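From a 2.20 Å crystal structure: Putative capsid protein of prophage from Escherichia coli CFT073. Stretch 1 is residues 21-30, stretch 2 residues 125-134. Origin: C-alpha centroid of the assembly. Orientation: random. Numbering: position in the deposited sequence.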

# COMPACT_ATOMS: atom_id res chain seq x y z
N ASP A 21 -9.11 -9.58 15.49
CA ASP A 21 -10.36 -8.94 15.12
C ASP A 21 -10.26 -7.42 14.95
O ASP A 21 -11.24 -6.71 15.12
N ILE A 22 -9.09 -6.89 14.62
CA ILE A 22 -8.99 -5.46 14.34
C ILE A 22 -8.67 -5.31 12.85
O ILE A 22 -7.60 -5.71 12.40
N ALA A 23 -9.62 -4.75 12.10
CA ALA A 23 -9.57 -4.60 10.65
C ALA A 23 -8.28 -3.94 10.20
O ALA A 23 -7.66 -4.39 9.23
N GLU A 24 -7.86 -2.91 10.93
CA GLU A 24 -6.64 -2.17 10.63
C GLU A 24 -5.43 -3.08 10.63
O GLU A 24 -4.44 -2.77 9.99
N PHE A 25 -5.51 -4.18 11.37
CA PHE A 25 -4.40 -5.10 11.49
C PHE A 25 -4.52 -6.25 10.48
O PHE A 25 -3.53 -6.65 9.90
N LYS A 26 -5.72 -6.77 10.25
CA LYS A 26 -5.81 -7.95 9.42
C LYS A 26 -5.89 -7.65 7.89
O LYS A 26 -5.51 -8.49 7.07
N PHE A 27 -6.35 -6.45 7.53
CA PHE A 27 -6.47 -6.06 6.12
C PHE A 27 -5.49 -4.97 5.74
O PHE A 27 -5.06 -4.20 6.59
N SER A 28 -5.18 -4.92 4.46
CA SER A 28 -4.31 -3.92 3.85
C SER A 28 -4.97 -3.35 2.59
O SER A 28 -5.89 -3.95 2.03
N PRO A 29 -4.51 -2.18 2.15
CA PRO A 29 -5.06 -1.58 0.94
C PRO A 29 -4.95 -2.46 -0.31
O PRO A 29 -4.26 -3.50 -0.31
N LEU A 30 -5.63 -2.04 -1.36
CA LEU A 30 -5.88 -2.89 -2.52
C LEU A 30 -4.64 -3.41 -3.27
O LEU A 30 -4.53 -4.59 -3.52
N MET A 125 -2.08 3.37 18.21
CA MET A 125 -1.46 2.22 17.55
C MET A 125 -2.14 1.92 16.23
O MET A 125 -1.45 1.68 15.23
N ARG A 126 -3.48 1.91 16.21
CA ARG A 126 -4.23 1.67 14.98
C ARG A 126 -3.92 2.72 13.91
O ARG A 126 -3.83 2.40 12.74
N ARG A 127 -3.78 3.96 14.33
CA ARG A 127 -3.49 5.08 13.43
C ARG A 127 -2.06 4.97 12.88
O ARG A 127 -1.80 5.27 11.72
N GLN A 128 -1.13 4.51 13.72
CA GLN A 128 0.26 4.29 13.28
C GLN A 128 0.39 3.15 12.25
O GLN A 128 1.09 3.28 11.27
N ILE A 129 -0.31 2.05 12.47
CA ILE A 129 -0.35 0.97 11.47
C ILE A 129 -1.00 1.45 10.16
O ILE A 129 -0.54 1.11 9.09
N ASN A 130 -2.06 2.24 10.26
CA ASN A 130 -2.71 2.77 9.08
C ASN A 130 -1.71 3.58 8.28
O ASN A 130 -1.76 3.56 7.07
N ALA A 131 -0.87 4.36 8.95
CA ALA A 131 0.08 5.22 8.28
C ALA A 131 1.21 4.42 7.62
O ALA A 131 1.70 4.79 6.55
N ILE A 132 1.65 3.35 8.28
CA ILE A 132 2.66 2.47 7.74
C ILE A 132 2.09 1.75 6.52
O ILE A 132 2.79 1.61 5.52
N LYS A 133 0.84 1.28 6.60
CA LYS A 133 0.21 0.56 5.49
C LYS A 133 -0.07 1.48 4.28
O LYS A 133 -0.03 1.03 3.15
N ALA A 134 -0.34 2.75 4.57
CA ALA A 134 -0.53 3.79 3.59
C ALA A 134 0.76 4.09 2.83
O ALA A 134 0.74 4.21 1.61

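The most unusual feature of this contact is a single lysine amine that gathers three backbone carbonyls from the end of a short helix. Lys 133 NZ donates to Glu 24 O at 2.8 Å and to Phe 27 O at 2.8 Å. A weak third bond runs from Lys 133 NZ to Phe 25 O at 3.0 Å. The helix of stretch 1 spans residues 23-26, and Phe 27 is the first residue to leave helical phi/psi. Carbonyls near such a C-terminal end often lack backbone NH partners, so a charged amine suits them well.

Lys 133 reaches this site because its CA-to-CB bond points toward stretch 1 and its chain is extended. Chi1 is m, and chi2, chi3 and chi4 are all t. It has the largest area covered by the other stretch, 103 Å². Its aliphatic part also packs: Lys 133 CE lies 3.6 Å from Ser 28 OG, and Lys 133 CB lies 4.2 Å from Pro 29 CD.

On the helix of stretch 2, Arg 126, Ile 129 and Lys 133 point toward stretch 1. Their spacing of three and four residues places them along one side of the helix. All three have chi1 in m.

Phe 25 supplies the main apolar contact. Its CA-to-CB bond points away, but with chi1 m the ring comes back to the helix. Phe 25 CE1 is 3.8 Å from Ile 129 CG1, and Phe 25 CZ is 3.8 Å from Arg 126 CG. Both neighbours sit oblique to the ring. Ile 129 is m at chi1 and chi2, and its CG2 is 3.7 Å from Glu 24 O. Ile 22, at the N-cap position and with chi1 m, points toward stretch 2; its CG2 is 3.6 Å from Arg 126 CD.

Glu 24 points toward stretch 2 with chi1 m and chi2 p. Its carboxylate forms a long salt bridge with Arg 126, with Glu 24 OE2 at 3.9 Å from Arg 126 NE. Glu 24 OE2 lies at the guanidinium edge, near its plane. Water 2 bridges the pair: it donates to Glu 24 OE2 at 2.8 Å and accepts from Arg 126 NE at 2.9 Å. Arg 126 NH1 is hydrogen-bonded elsewhere in the structure.

Asn 130 starts sideways, but its end comes nearer, and its ND2 is 3.2 Å from Glu 24 CG. Water 1 donates to Glu 24 O at 2.8 Å and accepts a weak bond from Asn 130 ND2 at 2.5 Å. Glu 24 O therefore receives both this water and the lysine amine.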

# COMPACT_ATOMS: atom_id res chain seq x y z
CB ASP A 21 -11.43 -9.24 16.19
CG ASP A 21 -11.06 -8.71 17.58
OD1 ASP A 21 -9.86 -8.59 17.88
OD2 ASP A 21 -11.98 -8.42 18.37
CB ILE A 22 -7.95 -4.78 15.28
CG1 ILE A 22 -8.39 -4.95 16.75
CG2 ILE A 22 -7.79 -3.29 14.97
CD1 ILE A 22 -7.26 -5.12 17.73
CB ALA A 23 -10.78 -3.78 10.15
CB GLU A 24 -6.38 -1.03 11.64
CG GLU A 24 -7.34 0.14 11.55
CD GLU A 24 -8.63 -0.06 12.32
OE1 GLU A 24 -8.92 -1.19 12.80
OE2 GLU A 24 -9.37 0.93 12.43
CB PHE A 25 -4.25 -5.63 12.92
CG PHE A 25 -4.10 -4.54 13.98
CD1 PHE A 25 -3.68 -3.26 13.66
CD2 PHE A 25 -4.35 -4.83 15.31
CE1 PHE A 25 -3.53 -2.29 14.62
CE2 PHE A 25 -4.20 -3.86 16.29
CZ PHE A 25 -3.78 -2.60 15.95
CB LYS A 26 -6.91 -8.90 9.92
CG LYS A 26 -8.24 -8.83 9.21
CD LYS A 26 -9.27 -9.82 9.83
CE LYS A 26 -9.30 -11.22 9.17
NZ LYS A 26 -10.49 -12.07 9.65
CB PHE A 27 -7.89 -5.59 5.80
CG PHE A 27 -8.96 -6.53 6.27
CD1 PHE A 27 -8.94 -7.86 5.90
CD2 PHE A 27 -10.00 -6.08 7.07
CE1 PHE A 27 -9.92 -8.75 6.34
CE2 PHE A 27 -10.98 -6.96 7.51
CZ PHE A 27 -10.94 -8.30 7.14
CB SER A 28 -2.97 -4.54 3.44
OG SER A 28 -2.25 -4.96 4.58
CB PRO A 29 -4.22 -0.31 0.81
CG PRO A 29 -3.79 -0.02 2.14
CD PRO A 29 -3.52 -1.30 2.77
CB LEU A 30 -6.81 -2.18 -3.50
CG LEU A 30 -7.27 -3.00 -4.72
CD1 LEU A 30 -8.17 -4.10 -4.30
CD2 LEU A 30 -7.90 -2.09 -5.79
CB MET A 125 -1.53 0.96 18.44
CG MET A 125 -0.52 0.92 19.60
SD MET A 125 -0.67 -0.56 20.66
CE MET A 125 -0.09 -1.73 19.45
CB ARG A 126 -5.75 1.62 15.22
CG ARG A 126 -6.23 0.34 15.93
CD ARG A 126 -7.75 0.15 15.89
NE ARG A 126 -8.54 1.35 16.19
CZ ARG A 126 -8.87 1.76 17.41
NH1 ARG A 126 -8.51 1.09 18.49
NH2 ARG A 126 -9.59 2.87 17.54
CB ARG A 127 -3.72 6.35 14.24
CG ARG A 127 -3.34 7.68 13.66
CD ARG A 127 -3.75 8.79 14.68
NE ARG A 127 -5.21 8.84 14.84
CZ ARG A 127 -5.92 8.59 15.94
NH1 ARG A 127 -5.35 8.27 17.11
NH2 ARG A 127 -7.24 8.67 15.88
CB GLN A 128 1.18 4.07 14.48
CG GLN A 128 1.43 5.36 15.21
CD GLN A 128 1.97 5.14 16.60
OE1 GLN A 128 2.36 4.03 16.97
NE2 GLN A 128 1.98 6.19 17.39
CB ILE A 129 -1.07 -0.27 12.01
CG1 ILE A 129 -0.30 -0.85 13.21
CG2 ILE A 129 -1.21 -1.33 10.92
CD1 ILE A 129 1.11 -1.24 12.93
CB ASN A 130 -3.89 3.70 9.43
CG ASN A 130 -5.15 2.96 9.91
OD1 ASN A 130 -6.06 3.61 10.43
ND2 ASN A 130 -5.21 1.64 9.74
CB ALA A 131 0.66 6.22 9.25
CB ILE A 132 3.20 1.46 8.80
CG1 ILE A 132 3.98 2.20 9.91
CG2 ILE A 132 4.12 0.40 8.17
CD1 ILE A 132 3.94 1.48 11.32
CB LYS A 133 -1.06 -0.15 5.93
CG LYS A 133 -0.80 -1.38 6.76
CD LYS A 133 -1.96 -2.25 6.94
CE LYS A 133 -1.60 -3.50 7.79
NZ LYS A 133 -2.84 -4.20 8.25
CB ALA A 134 -1.05 5.06 4.27
O HOH W 1 -4.61 -0.43 8.44
O HOH W 2 -8.54 3.14 13.91